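Local structure of nickel-dependent hydrogenase large subunit (Allochromatium vinosum, 3MYR) at residues B[3-7]-B[365-369]; B[29-33]-B[514-518]; B[82-88]-B[459-464]; B[265-269]-B[415-419]; B[283-287]-B[297-301]. The protein is the large subunit of a heterodimeric [NiFe] hydrogenase, which carries the Ni-Fe centre and oxidises H2, passing the electrons to an acceptor. One frame throughout, in Å; residues are numbered along the deposited sequence.

In the fold
Contacts 1 and 2 meet on the three-stranded antiparallel sheet 5-7, 17-24, 27-35: contact 1 lies at the surface on one outermost strand, contact 2 is buried on the other, and they touch through Tyr32, which packs on both Arg4 and Val369. In each, an arginine reaches a backbone carbonyl, weakly in contact 1, and in contact 2 by one good and one weak bond. Contact 5, the other buried one, instead uses backbone pairing within a hairpin. Contacts 3 and 4 are partly buried and hold loops at helix ends by side-chain nitrogens bound to carbonyls; contact 3 also borders the small subunit. Contacts 3 and 5 have centres about 20 Å apart; the centres of contacts 1 and 3 are about 52 Å apart.

Contact 1 of 5, residues B[3-7]-B[365-369]; sequences ERIVV and KQLDV
The N-terminal edge strand 5-7 of a three-stranded antiparallel sheet, with the two residues before it, meets the irregular segment 365-369 at the protein surface. The two run at 103° to each other, so no strand pairing forms, and the closest CA atoms, those of Arg4 and Gln366, are 7.4 Å apart. Both of these residues point CA-to-CB toward the other segment. Gln366 takes chi1 m with chi2 near -99°, which brings NE2 to 3.0 Å from Arg4 O in a weak hydrogen bond. Arg4 (chi1 m, chi2 t, chi3 near -127°) carries its guanidinium along 365-369, with Gln366 OE1 over one face and Val369 CG1 over the opposite one. Its charge is met by a salt bridge to Glu20 of strand 17-24, and NH1 also gives Leu367 O a weak bond of 3.4 Å. Val6, chi1 t, lays CG2 3.6 Å from Lys365 O. A water accepts from Arg4 NH2 at 2.8 Å and, weakly, from Val369 N at 3.4 Å.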
# COMPACT_ATOMS: atom_id res chain seq x y z
N GLU B 3 21.44 -24.80 8.81
CA GLU B 3 20.34 -25.19 7.98
C GLU B 3 19.85 -24.18 6.97
O GLU B 3 20.53 -23.96 6.03
CB GLU B 3 19.20 -25.63 8.82
CG GLU B 3 19.17 -24.87 9.98
CD GLU B 3 18.57 -25.58 11.02
OE1 GLU B 3 19.02 -25.40 12.12
OE2 GLU B 3 17.64 -26.34 10.73
N ARG B 4 18.66 -23.65 7.09
CA ARG B 4 18.19 -22.78 6.04
C ARG B 4 18.89 -21.45 5.96
O ARG B 4 19.23 -20.87 6.94
CB ARG B 4 16.71 -22.55 6.19
CG ARG B 4 15.85 -23.58 5.62
CD ARG B 4 14.44 -23.28 5.96
NE ARG B 4 13.97 -24.46 6.55
CZ ARG B 4 13.54 -24.63 7.77
NH1 ARG B 4 13.35 -23.68 8.62
NH2 ARG B 4 13.26 -25.85 8.10
N ILE B 5 19.04 -20.96 4.76
CA ILE B 5 19.44 -19.56 4.54
C ILE B 5 18.24 -18.64 4.89
O ILE B 5 17.06 -19.02 4.67
CB ILE B 5 19.86 -19.43 3.07
CG1 ILE B 5 21.20 -20.23 2.86
CG2 ILE B 5 19.95 -18.01 2.61
CD1 ILE B 5 22.34 -19.84 3.76
N VAL B 6 18.50 -17.51 5.54
CA VAL B 6 17.44 -16.66 6.04
C VAL B 6 17.59 -15.27 5.43
O VAL B 6 18.66 -14.67 5.51
CB VAL B 6 17.46 -16.57 7.59
CG1 VAL B 6 16.44 -15.47 8.10
CG2 VAL B 6 17.16 -17.96 8.22
N VAL B 7 16.53 -14.73 4.84
CA VAL B 7 16.47 -13.30 4.59
C VAL B 7 15.32 -12.58 5.28
O VAL B 7 14.13 -12.75 4.94
CB VAL B 7 16.73 -12.95 3.10
CG1 VAL B 7 16.83 -14.12 2.10
CG2 VAL B 7 16.56 -11.48 2.62
N LYS B 365 16.73 -17.85 15.29
CA LYS B 365 17.50 -17.82 14.04
C LYS B 365 16.79 -18.61 12.93
O LYS B 365 17.09 -18.42 11.76
CB LYS B 365 18.93 -18.41 14.25
CG LYS B 365 19.76 -17.76 15.37
CD LYS B 365 19.91 -16.24 15.15
CE LYS B 365 21.30 -15.89 14.54
NZ LYS B 365 21.39 -14.48 13.95
N GLN B 366 15.88 -19.51 13.28
CA GLN B 366 15.18 -20.34 12.29
C GLN B 366 13.72 -20.48 12.67
O GLN B 366 13.42 -20.79 13.81
CB GLN B 366 15.71 -21.78 12.29
CG GLN B 366 17.11 -21.94 11.82
CD GLN B 366 17.17 -22.40 10.36
OE1 GLN B 366 16.66 -23.52 10.00
NE2 GLN B 366 17.80 -21.57 9.52
N LEU B 367 12.82 -20.40 11.70
CA LEU B 367 11.45 -20.86 11.93
C LEU B 367 11.38 -22.37 12.18
O LEU B 367 12.28 -23.12 11.83
CB LEU B 367 10.59 -20.55 10.73
CG LEU B 367 10.38 -19.03 10.57
CD1 LEU B 367 10.18 -18.68 9.07
CD2 LEU B 367 9.28 -18.47 11.39
N ASP B 368 10.28 -22.84 12.73
CA ASP B 368 10.01 -24.25 12.69
C ASP B 368 8.86 -24.39 11.67
O ASP B 368 7.73 -23.98 11.91
CB ASP B 368 9.63 -24.72 14.11
CG ASP B 368 9.18 -26.20 14.16
OD1 ASP B 368 8.84 -26.85 13.15
OD2 ASP B 368 9.16 -26.69 15.27
N VAL B 369 9.15 -25.09 10.60
CA VAL B 369 8.32 -25.11 9.45
C VAL B 369 7.48 -26.42 9.45
O VAL B 369 6.66 -26.64 8.56
CB VAL B 369 9.33 -24.95 8.29
CG1 VAL B 369 9.84 -26.22 7.55
CG2 VAL B 369 9.47 -23.61 7.75
O HOH W 1 12.23 -26.42 10.59

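Contact 2 of 5, residues B[29-33]-B[514-518]; sequences AQAYS and AGPRD
Residues 30-33 of strand 27-35 are extended, while Ala29 departs from this (phi/psi -90/-46); they are approached by 514-518, which leaves the end of helix 509-514 at Gly515. The touching parts run 126° apart and come closest at Ser33 and Pro516, with CA atoms separated by 5.9 Å. Two carbonyls take most of the bonds. Ala31 O accepts from Arg517 NH1 at 2.7 Å (N-H...O angle 151°) and more weakly from Arg517 NH2 at 3.1 Å; Ala514 O accepts from Ser33 OG at 2.8 Å, with Ser33 in the t rotamer. One water donates both to Ser33 O at 2.5 Å and to Ala514 O at 2.7 Å, bridging the two backbones. The strand is an outermost one of the antiparallel sheet 5-7, 17-24, 27-35, and it has a classic beta bulge where Ala29 and Gln30 both face Gln22. Its backbone N atoms at Ala31 and Ser33 bond to Gln531 and Glu527 of helix 525-531. Arg517 (chi1 m, chi2 and chi3 t) also forms a salt bridge with Glu527. Its guanidinium lies flat on the Tyr32 ring, centres 4.2 Å apart and planes at 26°, an off-centre cation-pi contact with CZ 4.3 Å from the ring centroid. The Ala514 side chain is about 8 Å from the bound Ni-Fe centre.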
# COMPACT_ATOMS: atom_id res chain seq x y z
N ALA B 29 16.37 -25.43 -3.07
CA ALA B 29 15.62 -26.72 -3.11
C ALA B 29 14.20 -26.57 -2.55
O ALA B 29 13.25 -27.03 -3.17
CB ALA B 29 16.38 -27.86 -2.38
N GLN B 30 14.06 -25.91 -1.40
CA GLN B 30 12.72 -25.57 -0.85
C GLN B 30 12.77 -24.14 -0.34
O GLN B 30 13.77 -23.72 0.27
CB GLN B 30 12.30 -26.48 0.32
CG GLN B 30 11.98 -27.98 0.02
CD GLN B 30 10.63 -28.21 -0.71
OE1 GLN B 30 10.61 -28.35 -1.95
NE2 GLN B 30 9.51 -28.29 0.05
N ALA B 31 11.69 -23.40 -0.55
CA ALA B 31 11.57 -22.06 -0.00
C ALA B 31 10.35 -21.96 0.94
O ALA B 31 9.31 -22.63 0.73
CB ALA B 31 11.48 -21.03 -1.14
N TYR B 32 10.45 -21.09 1.94
CA TYR B 32 9.37 -20.86 2.91
C TYR B 32 9.17 -19.35 3.05
O TYR B 32 10.16 -18.59 3.14
CB TYR B 32 9.68 -21.48 4.28
CG TYR B 32 9.97 -22.94 4.17
CD1 TYR B 32 8.96 -23.89 4.41
CD2 TYR B 32 11.23 -23.38 3.77
CE1 TYR B 32 9.20 -25.24 4.26
CE2 TYR B 32 11.50 -24.76 3.63
CZ TYR B 32 10.47 -25.67 3.86
OH TYR B 32 10.71 -27.03 3.75
N SER B 33 7.89 -18.94 2.93
CA SER B 33 7.46 -17.54 2.99
C SER B 33 6.73 -17.32 4.33
O SER B 33 5.77 -18.04 4.66
CB SER B 33 6.48 -17.25 1.85
OG SER B 33 6.01 -15.91 2.00
N ALA B 514 1.71 -14.92 -1.15
CA ALA B 514 2.79 -15.07 -0.16
C ALA B 514 2.46 -16.13 0.91
O ALA B 514 3.26 -16.40 1.85
CB ALA B 514 2.98 -13.73 0.52
N GLY B 515 1.24 -16.64 0.89
CA GLY B 515 0.75 -17.49 1.98
C GLY B 515 1.51 -18.81 1.97
O GLY B 515 2.13 -19.18 0.96
N PRO B 516 1.49 -19.53 3.10
CA PRO B 516 2.42 -20.67 3.18
C PRO B 516 1.78 -21.94 2.63
O PRO B 516 0.77 -21.89 1.88
CB PRO B 516 2.68 -20.79 4.71
CG PRO B 516 1.28 -20.47 5.28
CD PRO B 516 0.79 -19.27 4.38
N ARG B 517 2.39 -23.07 2.98
CA ARG B 517 1.91 -24.39 2.55
C ARG B 517 0.59 -24.75 3.18
O ARG B 517 0.25 -24.20 4.23
CB ARG B 517 2.93 -25.45 2.86
CG ARG B 517 4.12 -25.47 1.90
CD ARG B 517 5.40 -26.10 2.55
NE ARG B 517 6.51 -26.28 1.57
CZ ARG B 517 7.28 -25.28 1.09
NH1 ARG B 517 7.12 -24.04 1.51
NH2 ARG B 517 8.25 -25.54 0.19
N ASP B 518 -0.12 -25.71 2.56
CA ASP B 518 -1.40 -26.23 3.04
C ASP B 518 -1.18 -27.67 3.52
O ASP B 518 -0.05 -28.10 3.71
CB ASP B 518 -2.50 -26.17 1.94
CG ASP B 518 -2.17 -27.05 0.72
OD1 ASP B 518 -1.34 -27.99 0.84
OD2 ASP B 518 -2.67 -26.76 -0.39
O HOH W 2 3.41 -17.10 4.49

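Contact 3 of 5, residues B[82-88]-B[459-464]; sequences IELPLNA and DTKTFN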
# COMPACT_ATOMS: atom_id res chain seq x y z
N ILE B 82 -27.43 -2.44 -2.74
CA ILE B 82 -27.56 -1.05 -3.09
C ILE B 82 -26.94 -0.92 -4.49
O ILE B 82 -25.82 -1.34 -4.69
CB ILE B 82 -26.76 -0.26 -2.09
CG1 ILE B 82 -27.37 -0.48 -0.72
CG2 ILE B 82 -26.66 1.21 -2.50
CD1 ILE B 82 -26.47 0.05 0.47
N GLU B 83 -27.63 -0.30 -5.43
CA GLU B 83 -27.01 0.09 -6.73
C GLU B 83 -26.43 1.49 -6.65
O GLU B 83 -27.08 2.40 -6.14
CB GLU B 83 -28.09 0.15 -7.86
CG GLU B 83 -28.68 -1.18 -8.29
CD GLU B 83 -27.94 -1.78 -9.49
OE1 GLU B 83 -27.51 -1.02 -10.44
OE2 GLU B 83 -27.80 -3.04 -9.48
N LEU B 84 -25.25 1.70 -7.22
CA LEU B 84 -24.65 3.03 -7.23
C LEU B 84 -25.25 3.87 -8.34
O LEU B 84 -25.44 3.36 -9.43
CB LEU B 84 -23.17 2.94 -7.56
CG LEU B 84 -22.16 2.41 -6.58
CD1 LEU B 84 -20.74 2.85 -7.05
CD2 LEU B 84 -22.45 2.92 -5.20
N PRO B 85 -25.28 5.20 -8.15
CA PRO B 85 -25.48 6.08 -9.31
C PRO B 85 -24.29 6.06 -10.26
O PRO B 85 -23.12 5.86 -9.83
CB PRO B 85 -25.59 7.49 -8.69
CG PRO B 85 -25.62 7.29 -7.17
CD PRO B 85 -25.01 5.93 -6.90
N LEU B 86 -24.53 6.34 -11.53
CA LEU B 86 -23.46 6.22 -12.54
C LEU B 86 -22.24 7.09 -12.15
O LEU B 86 -21.09 6.66 -12.31
CB LEU B 86 -23.98 6.64 -13.92
CG LEU B 86 -22.98 6.56 -15.08
CD1 LEU B 86 -22.30 5.18 -15.21
CD2 LEU B 86 -23.76 6.85 -16.41
N ASN B 87 -22.47 8.32 -11.68
CA ASN B 87 -21.32 9.23 -11.47
C ASN B 87 -20.46 8.63 -10.37
O ASN B 87 -19.24 8.72 -10.42
CB ASN B 87 -21.77 10.60 -10.99
CG ASN B 87 -22.44 11.40 -12.07
OD1 ASN B 87 -22.15 11.21 -13.25
ND2 ASN B 87 -23.38 12.30 -11.68
N ALA B 88 -21.09 7.97 -9.38
CA ALA B 88 -20.28 7.37 -8.32
C ALA B 88 -19.39 6.26 -8.90
O ALA B 88 -18.22 6.07 -8.50
CB ALA B 88 -21.17 6.83 -7.18
N ASP B 459 -27.50 14.67 -14.91
CA ASP B 459 -27.43 13.74 -13.78
C ASP B 459 -26.22 14.12 -12.89
O ASP B 459 -25.04 13.86 -13.25
CB ASP B 459 -27.31 12.27 -14.26
CG ASP B 459 -27.21 11.26 -13.08
OD1 ASP B 459 -27.50 11.67 -11.92
OD2 ASP B 459 -26.79 10.07 -13.31
N THR B 460 -26.50 14.78 -11.77
CA THR B 460 -25.40 15.15 -10.88
C THR B 460 -25.48 14.34 -9.59
O THR B 460 -24.89 14.69 -8.58
CB THR B 460 -25.38 16.65 -10.56
OG1 THR B 460 -26.63 17.02 -9.98
CG2 THR B 460 -25.20 17.49 -11.79
N LYS B 461 -26.26 13.26 -9.60
CA LYS B 461 -26.36 12.44 -8.43
C LYS B 461 -25.03 11.67 -8.12
O LYS B 461 -24.41 11.12 -9.05
CB LYS B 461 -27.53 11.50 -8.67
CG LYS B 461 -27.91 10.63 -7.50
CD LYS B 461 -29.27 11.05 -7.02
CE LYS B 461 -29.71 10.20 -5.84
NZ LYS B 461 -29.48 10.96 -4.57
N THR B 462 -24.65 11.55 -6.84
CA THR B 462 -23.41 10.85 -6.47
C THR B 462 -23.64 9.88 -5.30
O THR B 462 -22.73 9.12 -4.92
CB THR B 462 -22.28 11.87 -6.05
OG1 THR B 462 -22.86 12.87 -5.19
CG2 THR B 462 -21.64 12.58 -7.28
N PHE B 463 -24.86 9.81 -4.78
CA PHE B 463 -25.09 8.99 -3.58
C PHE B 463 -26.50 8.47 -3.52
O PHE B 463 -27.47 9.24 -3.59
CB PHE B 463 -24.77 9.83 -2.33
CG PHE B 463 -25.04 9.13 -1.03
CD1 PHE B 463 -26.13 9.51 -0.23
CD2 PHE B 463 -24.20 8.13 -0.56
CE1 PHE B 463 -26.35 8.87 1.05
CE2 PHE B 463 -24.45 7.44 0.67
CZ PHE B 463 -25.54 7.82 1.46
N ASN B 464 -26.63 7.15 -3.36
CA ASN B 464 -27.93 6.51 -3.26
C ASN B 464 -28.18 6.44 -1.73
O ASN B 464 -27.50 5.68 -1.01
CB ASN B 464 -27.80 5.10 -3.87
CG ASN B 464 -29.09 4.26 -3.74
OD1 ASN B 464 -29.21 3.13 -4.29
ND2 ASN B 464 -29.97 4.73 -2.94
O HOH W 3 -25.03 9.52 -11.31
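Asn87 ND2 donates twice across the contact, to Asp459 O at 2.8 Å with a nearly straight N-H...O angle of 165°, and to Lys461 O at 3.1 Å with an angle of 136°. A water adds a bridge: it accepts from Asn87 N at 2.9 Å and donates to Asp459 OD2 at 2.7 Å and to Lys461 O at 2.8 Å, so Lys461 O is bound both directly and through solvent. The loop holds its own shape too, since Asp459 OD1 accepts from Lys461 N at 3.1 Å, an Asx turn. Lys461 NZ donates to Phe463 O at 2.8 Å and makes salt bridges to Glu465 and to Asp204 of the small subunit. The contact thus fastens the loop after helix 426-456 to the start of helix 86-112, where Pro85 occupies the N-cap position. Pro85 supplies the central apolar surface: CG lies 3.6 Å from Phe463 N and 3.8 Å from Thr462 C, and CB is 3.8 Å from Lys461 O. The backbones are closest at Ala88 and Thr462, with CA atoms 5.0 Å apart, and Ala88 CB is 3.6 Å from Thr462 O. Farther out, Ile82 and Asn464 side chains meet at the opposite end from Asp459. The loop also faces the small subunit, whose Phe203 packs edge-to-face on the Phe463 ring.

Contact 4 of 5, residues B[265-269]-B[415-419]; sequences AGFYK and RLDLP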
# COMPACT_ATOMS: atom_id res chain seq x y z
N ALA B 265 14.53 -5.02 -19.52
CA ALA B 265 14.24 -6.42 -19.77
C ALA B 265 15.20 -7.09 -20.78
O ALA B 265 15.48 -8.30 -20.68
CB ALA B 265 12.78 -6.55 -20.29
N GLY B 266 15.63 -6.35 -21.81
CA GLY B 266 16.47 -6.88 -22.87
C GLY B 266 17.77 -7.46 -22.31
O GLY B 266 18.38 -8.33 -22.96
N PHE B 267 18.22 -7.00 -21.13
CA PHE B 267 19.47 -7.51 -20.52
C PHE B 267 19.22 -8.67 -19.54
O PHE B 267 20.15 -9.21 -18.99
CB PHE B 267 20.21 -6.35 -19.79
CG PHE B 267 20.86 -5.34 -20.76
CD1 PHE B 267 20.13 -4.27 -21.26
CD2 PHE B 267 22.20 -5.48 -21.16
CE1 PHE B 267 20.72 -3.35 -22.15
CE2 PHE B 267 22.80 -4.55 -22.07
CZ PHE B 267 22.05 -3.52 -22.55
N TYR B 268 17.96 -9.04 -19.33
CA TYR B 268 17.62 -10.02 -18.30
C TYR B 268 16.61 -11.11 -18.79
O TYR B 268 15.75 -11.57 -18.04
CB TYR B 268 17.01 -9.26 -17.11
CG TYR B 268 18.05 -8.43 -16.35
CD1 TYR B 268 18.02 -7.04 -16.41
CD2 TYR B 268 19.09 -9.05 -15.63
CE1 TYR B 268 18.96 -6.29 -15.73
CE2 TYR B 268 20.05 -8.30 -14.95
CZ TYR B 268 19.96 -6.93 -14.99
OH TYR B 268 20.84 -6.12 -14.26
N LYS B 269 16.77 -11.52 -20.04
CA LYS B 269 15.81 -12.30 -20.75
C LYS B 269 15.78 -13.68 -20.13
O LYS B 269 14.73 -14.31 -20.13
CB LYS B 269 16.21 -12.43 -22.23
CG LYS B 269 15.85 -11.17 -23.09
CD LYS B 269 16.53 -11.36 -24.50
CE LYS B 269 16.35 -10.14 -25.36
NZ LYS B 269 16.61 -10.42 -26.81
N ARG B 415 9.68 -7.85 -29.43
CA ARG B 415 10.84 -7.01 -29.23
C ARG B 415 11.93 -7.78 -28.49
O ARG B 415 13.08 -7.54 -28.74
CB ARG B 415 10.52 -5.81 -28.33
CG ARG B 415 9.52 -4.85 -28.90
CD ARG B 415 9.53 -3.60 -28.00
NE ARG B 415 10.86 -2.97 -28.03
CZ ARG B 415 11.05 -1.67 -28.24
NH1 ARG B 415 10.01 -0.86 -28.37
NH2 ARG B 415 12.29 -1.18 -28.29
N LEU B 416 11.57 -8.58 -27.50
CA LEU B 416 12.52 -9.29 -26.65
C LEU B 416 12.98 -10.56 -27.30
O LEU B 416 13.88 -11.24 -26.79
CB LEU B 416 11.89 -9.60 -25.29
CG LEU B 416 11.63 -8.26 -24.57
CD1 LEU B 416 10.82 -8.47 -23.34
CD2 LEU B 416 13.00 -7.53 -24.22
N ASP B 417 12.30 -10.92 -28.40
CA ASP B 417 12.45 -12.21 -29.07
C ASP B 417 12.18 -13.36 -28.10
O ASP B 417 13.01 -14.23 -27.93
CB ASP B 417 13.87 -12.31 -29.71
CG ASP B 417 14.03 -13.58 -30.59
OD1 ASP B 417 13.01 -14.03 -31.20
OD2 ASP B 417 15.14 -14.19 -30.60
N LEU B 418 11.04 -13.37 -27.42
CA LEU B 418 10.77 -14.42 -26.45
C LEU B 418 9.48 -15.13 -26.84
O LEU B 418 8.60 -14.52 -27.43
CB LEU B 418 10.61 -13.81 -25.05
CG LEU B 418 11.86 -13.23 -24.38
CD1 LEU B 418 11.44 -12.45 -23.16
CD2 LEU B 418 12.90 -14.36 -24.03
N PRO B 419 9.32 -16.38 -26.43
CA PRO B 419 8.09 -17.09 -26.72
C PRO B 419 7.02 -16.80 -25.62
O PRO B 419 7.34 -16.25 -24.55
CB PRO B 419 8.56 -18.55 -26.69
CG PRO B 419 9.61 -18.54 -25.55
CD PRO B 419 10.26 -17.19 -25.62
O HOH W 4 15.68 -8.50 -28.54
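One direct hydrogen bond crosses this contact: Lys269 NZ donates to Leu416 O at 2.9 Å. The lysine reaches it with chi1 m and the remaining chi angles all t, a nearly fully extended chain. Solvent extends the polar side, for a water accepts from Lys269 NZ at 2.7 Å and donates to Arg415 O at 2.8 Å, so the ammonium serves two successive carbonyls at the C-terminal end of helix 403-416. That helix closes with a Schellman motif, Asp417 turning out at positive phi (57°), while the partner segment, at the end of helix 236-265, makes a type I turn from Ala265 to Tyr268 closed by Tyr268 N to Ala265 O at 2.9 Å. The contact therefore joins two helix C-termini. Apolar packing centres on Leu416, whose CD2 sits 4.1 Å from Ala265 CB and 3.8 Å from Gly266 N; the CA atoms of Gly266 and Leu416 are 6.0 Å apart. Leu418 CD2 lies 4.2 Å from Lys269 CB, and both Ala265 and Leu418 touch Leu427 of helix 426-456.

Contact 5 of 5, residues B[283-287]-B[297-301]; sequences CYGDL and TFLFP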
# COMPACT_ATOMS: atom_id res chain seq x y z
N CYS B 283 -8.52 -14.32 -11.20
CA CYS B 283 -9.04 -12.96 -11.23
C CYS B 283 -10.50 -12.93 -10.80
O CYS B 283 -11.29 -13.71 -11.30
CB CYS B 283 -9.00 -12.38 -12.65
SG CYS B 283 -7.33 -12.28 -13.30
N TYR B 284 -10.86 -11.94 -9.99
CA TYR B 284 -12.27 -11.65 -9.77
C TYR B 284 -12.79 -10.68 -10.82
O TYR B 284 -14.03 -10.56 -10.98
CB TYR B 284 -12.50 -11.09 -8.38
CG TYR B 284 -12.01 -11.94 -7.22
CD1 TYR B 284 -11.91 -13.34 -7.34
CD2 TYR B 284 -11.77 -11.34 -5.95
CE1 TYR B 284 -11.50 -14.13 -6.22
CE2 TYR B 284 -11.34 -12.15 -4.80
CZ TYR B 284 -11.17 -13.52 -4.98
OH TYR B 284 -10.74 -14.27 -3.89
N GLY B 285 -11.89 -9.93 -11.48
CA GLY B 285 -12.32 -8.93 -12.46
C GLY B 285 -12.73 -7.61 -11.80
O GLY B 285 -12.91 -7.53 -10.56
N ASP B 286 -12.83 -6.53 -12.59
CA ASP B 286 -13.14 -5.21 -12.04
C ASP B 286 -13.37 -4.20 -13.17
O ASP B 286 -13.10 -4.50 -14.33
CB ASP B 286 -11.98 -4.71 -11.17
CG ASP B 286 -12.47 -3.78 -10.04
OD1 ASP B 286 -11.83 -3.76 -8.98
OD2 ASP B 286 -13.45 -3.02 -10.25
N LEU B 287 -13.82 -3.01 -12.79
CA LEU B 287 -13.86 -1.84 -13.65
C LEU B 287 -14.99 -1.92 -14.69
O LEU B 287 -14.76 -2.05 -15.90
CB LEU B 287 -12.52 -1.49 -14.28
CG LEU B 287 -11.45 -1.17 -13.19
CD1 LEU B 287 -10.07 -1.26 -13.88
CD2 LEU B 287 -11.66 0.23 -12.55
N THR B 297 -19.44 -6.53 -18.05
CA THR B 297 -19.00 -5.21 -18.57
C THR B 297 -17.58 -4.85 -18.08
O THR B 297 -17.12 -3.73 -18.31
CB THR B 297 -20.01 -4.08 -18.16
OG1 THR B 297 -19.98 -3.83 -16.73
CG2 THR B 297 -21.46 -4.43 -18.61
N PHE B 298 -16.93 -5.77 -17.36
CA PHE B 298 -15.65 -5.47 -16.70
C PHE B 298 -14.56 -5.18 -17.74
O PHE B 298 -14.45 -5.85 -18.75
CB PHE B 298 -15.23 -6.65 -15.82
CG PHE B 298 -15.90 -6.73 -14.46
CD1 PHE B 298 -15.63 -7.83 -13.61
CD2 PHE B 298 -16.76 -5.73 -14.01
CE1 PHE B 298 -16.18 -7.92 -12.32
CE2 PHE B 298 -17.35 -5.80 -12.74
CZ PHE B 298 -17.06 -6.92 -11.88
N LEU B 299 -13.70 -4.22 -17.47
CA LEU B 299 -12.43 -4.14 -18.20
C LEU B 299 -11.51 -5.37 -17.89
O LEU B 299 -11.00 -6.02 -18.80
CB LEU B 299 -11.73 -2.82 -17.87
CG LEU B 299 -10.33 -2.67 -18.48
CD1 LEU B 299 -10.50 -2.76 -20.01
CD2 LEU B 299 -9.85 -1.31 -18.12
N PHE B 300 -11.36 -5.74 -16.64
CA PHE B 300 -10.61 -6.94 -16.31
C PHE B 300 -11.61 -8.06 -16.07
O PHE B 300 -12.43 -7.96 -15.16
CB PHE B 300 -9.83 -6.72 -15.01
CG PHE B 300 -8.69 -5.72 -15.13
CD1 PHE B 300 -7.70 -5.90 -16.08
CD2 PHE B 300 -8.50 -4.77 -14.15
CE1 PHE B 300 -6.62 -5.01 -16.14
CE2 PHE B 300 -7.40 -3.90 -14.19
CZ PHE B 300 -6.46 -4.02 -15.17
N PRO B 301 -11.52 -9.17 -16.84
CA PRO B 301 -12.55 -10.19 -16.72
C PRO B 301 -12.34 -11.07 -15.49
O PRO B 301 -11.19 -11.20 -15.02
CB PRO B 301 -12.38 -11.01 -18.01
CG PRO B 301 -10.91 -10.83 -18.33
CD PRO B 301 -10.59 -9.43 -17.94
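Two residues, Leu299 and Phe300, both face Asp286 here, a classic beta bulge that coincides with a corner in the chain at Leu299. Across it Asp286 and Phe300 form an antiparallel hydrogen-bonded pair, CA atoms 5.2 Å apart: Asp286 N donates to Phe300 O at 3.0 Å, though the position of that oxygen is less certain, and Phe300 N donates to Asp286 O at 3.1 Å with an angle of 161°. Leu299 N gives a further bond to Leu287 O at 2.9 Å. The backbones approach most closely at Gly285 and Pro301, whose CA atoms are 4.4 Å apart. Gly285 has phi 82°, and a CB there would collide with Phe298 CD1 and Pro301 C. The Phe298 ring covers this backbone, one face lying over Asp286 N with CD1 3.3 Å from it. Leu287 packs on the other strand through CB, 3.9 Å from Leu299 CB, and CD1, 3.8 Å from Phe300 CE2. Asp286 OD2 accepts from Leu287 N at 2.6 Å and forms a salt bridge with Arg74, while OD1 accepts from the backbone N of Glu484 in strand 476-485. About 9 Å separates the Tyr284 side chain from the bound Ni-Fe centre, and the whole is a bulged, buried beta hairpin of strands 281-288 and 300-305.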